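Hydrolase, NUDIX family (Clostridium perfringens ATCC 13124, PDB 3F6A) probably hydrolyses nucleoside diphosphates linked to another moiety, the usual chemistry of Nudix family enzymes. Local coordinates at residues N83-I88 against V102-T107. Numbering follows the deposited sequence.
Sequences NPIHTI and VYYATT
Pro84 and Ile85 each lay a carbon over one face of a tyrosine ring: Pro84 CA stands 4.0 Å from the Tyr103 ring centroid, 20° off the normal, and Ile85 CG1 4.0 Å from that of Tyr104, 19° off, both offset toward the rim. Ile85 and His86 form a classic beta bulge opposite Val102, with Pro84 just before it, in the antiparallel hairpin of strands 86-90 and 98-106, part of the mixed sheet of the Nudix domain. Both bulge amides use one acceptor, Val102 O, Ile85 N at 2.7 Å and His86 N weakly at 3.4 Å, while Val102 N bonds back to His86 O. Anti to its carbonyl carbon (chi1 -55°), CG1 is the Ile85 atom over the Tyr104 face. The two side chains cross at about a right angle, and Ile85 CG2 reaches Tyr104 CE2 at 3.6 Å while also lying over a face of the His86 imidazole. Beyond the hairpin, Met143 of helix 138-150 packs on Ile88, Val102 and Tyr104, and Ile88 pairs with an antiparallel strand of the second subunit, continuing the sheet. Glu146 OE1 is hydrogen-bonded to both His86 NE2 and Tyr104 OH, and that hydroxyl oxygen sits in the imidazole plane, at its edge, 3.4 Å from His86 CD2.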
ATOM      1  N   ASN A  83      -1.762  -2.440   6.073  1.00 20.90           N
ATOM      2  CA  ASN A  83      -1.730  -1.666   4.839  1.00 19.38           C
ATOM      3  C   ASN A  83      -1.165  -0.262   5.093  1.00 19.22           C
ATOM      4  O   ASN A  83      -1.379   0.315   6.154  1.00 18.97           O
ATOM      5  CB  ASN A  83      -3.164  -1.562   4.295  1.00 20.85           C
ATOM      6  CG  ASN A  83      -3.214  -1.369   2.795  1.00 21.95           C
ATOM      7  OD1 ASN A  83      -3.959  -0.525   2.291  1.00 23.87           O
ATOM      8  ND2 ASN A  83      -2.439  -2.163   2.069  1.00 18.48           N
ATOM      9  N   PRO A  84      -0.421   0.300   4.123  1.00 19.51           N
ATOM     10  CA  PRO A  84       0.129   1.645   4.324  1.00 19.44           C
ATOM     11  C   PRO A  84      -1.001   2.667   4.330  1.00 18.19           C
ATOM     12  O   PRO A  84      -2.081   2.390   3.814  1.00 18.41           O
ATOM     13  CB  PRO A  84       1.058   1.828   3.122  1.00 19.64           C
ATOM     14  CG  PRO A  84       0.422   0.971   2.061  1.00 19.10           C
ATOM     15  CD  PRO A  84       0.028  -0.271   2.840  1.00 18.91           C
ATOM     16  N   ILE A  85      -0.752   3.832   4.919  1.00 17.16           N
ATOM     17  CA  ILE A  85      -1.749   4.901   4.974  1.00 19.92           C
ATOM     18  C   ILE A  85      -1.751   5.603   3.619  1.00 18.31           C
ATOM     19  O   ILE A  85      -2.796   5.976   3.091  1.00 19.04           O
ATOM     20  CB  ILE A  85      -1.400   5.965   6.050  1.00 19.62           C
ATOM     21  CG1 ILE A  85      -1.216   5.309   7.419  1.00 23.59           C
ATOM     22  CG2 ILE A  85      -2.519   7.006   6.117  1.00 23.37           C
ATOM     23  CD1 ILE A  85      -2.464   4.657   7.975  1.00 24.60           C
ATOM     24  N   HIS A  86      -0.556   5.784   3.072  1.00 18.02           N
ATOM     25  CA  HIS A  86      -0.390   6.433   1.779  1.00 17.83           C
ATOM     26  C   HIS A  86       0.750   5.776   1.021  1.00 17.13           C
ATOM     27  O   HIS A  86       1.610   5.117   1.615  1.00 14.72           O
ATOM     28  CB  HIS A  86      -0.050   7.913   1.951  1.00 16.34           C
ATOM     29  CG  HIS A  86      -1.141   8.727   2.571  1.00 16.43           C
ATOM     30  ND1 HIS A  86      -2.400   8.834   2.016  1.00 18.22           N
ATOM     31  CD2 HIS A  86      -1.150   9.510   3.676  1.00 17.09           C
ATOM     32  CE1 HIS A  86      -3.135   9.647   2.753  1.00 18.54           C
ATOM     33  NE2 HIS A  86      -2.399  10.073   3.765  1.00 18.50           N
ATOM     34  N   THR A  87       0.747   5.973  -0.293  1.00 15.61           N
ATOM     35  CA  THR A  87       1.785   5.445  -1.163  1.00 16.47           C
ATOM     36  C   THR A  87       2.283   6.616  -2.006  1.00 17.82           C
ATOM     37  O   THR A  87       1.517   7.243  -2.749  1.00 14.89           O
ATOM     38  CB  THR A  87       1.238   4.328  -2.074  1.00 17.17           C
ATOM     39  OG1 THR A  87       0.807   3.223  -1.267  1.00 18.86           O
ATOM     40  CG2 THR A  87       2.310   3.850  -3.032  1.00 17.31           C
ATOM     41  N   ILE A  88       3.575   6.904  -1.889  1.00 18.91           N
ATOM     42  CA  ILE A  88       4.175   8.021  -2.610  1.00 19.92           C
ATOM     43  C   ILE A  88       5.377   7.643  -3.479  1.00 18.79           C
ATOM     44  O   ILE A  88       6.171   6.765  -3.125  1.00 16.67           O
ATOM     45  CB  ILE A  88       4.607   9.111  -1.607  1.00 21.06           C
ATOM     46  CG1 ILE A  88       3.374   9.626  -0.860  1.00 22.26           C
ATOM     47  CG2 ILE A  88       5.333  10.245  -2.328  1.00 25.49           C
ATOM     48  CD1 ILE A  88       3.697  10.614   0.246  1.00 27.41           C
ATOM     49  N   VAL A 102       3.931   4.735   3.281  1.00 17.76           N
ATOM     50  CA  VAL A 102       3.849   5.527   4.503  1.00 16.81           C
ATOM     51  C   VAL A 102       2.945   4.953   5.580  1.00 17.49           C
ATOM     52  O   VAL A 102       1.786   4.645   5.327  1.00 15.60           O
ATOM     53  CB  VAL A 102       3.372   6.949   4.187  1.00 16.45           C
ATOM     54  CG1 VAL A 102       3.387   7.798   5.450  1.00 18.50           C
ATOM     55  CG2 VAL A 102       4.256   7.554   3.125  1.00 17.23           C
ATOM     56  N   TYR A 103       3.487   4.842   6.790  1.00 17.51           N
ATOM     57  CA  TYR A 103       2.756   4.311   7.933  1.00 18.78           C
ATOM     58  C   TYR A 103       2.767   5.311   9.078  1.00 18.08           C
ATOM     59  O   TYR A 103       3.689   6.121   9.198  1.00 18.76           O
ATOM     60  CB  TYR A 103       3.411   3.017   8.424  1.00 19.02           C
ATOM     61  CG  TYR A 103       3.352   1.868   7.452  1.00 19.51           C
ATOM     62  CD1 TYR A 103       2.400   0.861   7.592  1.00 22.75           C
ATOM     63  CD2 TYR A 103       4.253   1.784   6.385  1.00 23.44           C
ATOM     64  CE1 TYR A 103       2.343  -0.207   6.696  1.00 22.21           C
ATOM     65  CE2 TYR A 103       4.205   0.718   5.485  1.00 23.63           C
ATOM     66  CZ  TYR A 103       3.245  -0.269   5.650  1.00 24.47           C
ATOM     67  OH  TYR A 103       3.187  -1.321   4.770  1.00 31.42           O
ATOM     68  N   TYR A 104       1.737   5.255   9.918  1.00 18.04           N
ATOM     69  CA  TYR A 104       1.656   6.122  11.086  1.00 17.71           C
ATOM     70  C   TYR A 104       1.719   5.176  12.279  1.00 18.46           C
ATOM     71  O   TYR A 104       1.207   4.058  12.214  1.00 19.04           O
ATOM     72  CB  TYR A 104       0.341   6.918  11.110  1.00 18.93           C
ATOM     73  CG  TYR A 104       0.154   7.889   9.951  1.00 16.73           C
ATOM     74  CD1 TYR A 104       1.240   8.331   9.194  1.00 16.47           C
ATOM     75  CD2 TYR A 104      -1.110   8.381   9.632  1.00 18.73           C
ATOM     76  CE1 TYR A 104       1.069   9.245   8.144  1.00 18.38           C
ATOM     77  CE2 TYR A 104      -1.294   9.291   8.590  1.00 19.30           C
ATOM     78  CZ  TYR A 104      -0.201   9.718   7.850  1.00 17.80           C
ATOM     79  OH  TYR A 104      -0.392  10.617   6.822  1.00 18.64           O
ATOM     80  N   ALA A 105       2.350   5.614  13.360  1.00 18.47           N
ATOM     81  CA  ALA A 105       2.483   4.776  14.546  1.00 18.62           C
ATOM     82  C   ALA A 105       2.602   5.603  15.818  1.00 20.12           C
ATOM     83  O   ALA A 105       2.691   6.824  15.776  1.00 16.65           O
ATOM     84  CB  ALA A 105       3.707   3.885  14.408  1.00 16.46           C
ATOM     85  N   THR A 106       2.612   4.911  16.951  1.00 21.09           N
ATOM     86  CA  THR A 106       2.736   5.555  18.248  1.00 22.46           C
ATOM     87  C   THR A 106       3.923   4.951  18.995  1.00 22.26           C
ATOM     88  O   THR A 106       4.376   3.856  18.666  1.00 23.72           O
ATOM     89  CB  THR A 106       1.470   5.332  19.097  1.00 23.61           C
ATOM     90  OG1 THR A 106       1.263   3.925  19.272  1.00 23.89           O
ATOM     91  CG2 THR A 106       0.248   5.942  18.414  1.00 24.28           C
ATOM     92  N   THR A 107       4.423   5.678  19.991  1.00 22.92           N
ATOM     93  CA  THR A 107       5.523   5.211  20.832  1.00 22.90           C
ATOM     94  C   THR A 107       5.292   5.805  22.228  1.00 24.39           C
ATOM     95  O   THR A 107       4.561   6.783  22.376  1.00 22.61           O
ATOM     96  CB  THR A 107       6.903   5.633  20.270  1.00 23.81           C
ATOM     97  OG1 THR A 107       7.927   4.820  20.861  1.00 22.50           O
ATOM     98  CG2 THR A 107       7.186   7.090  20.552  1.00 22.83           C
TER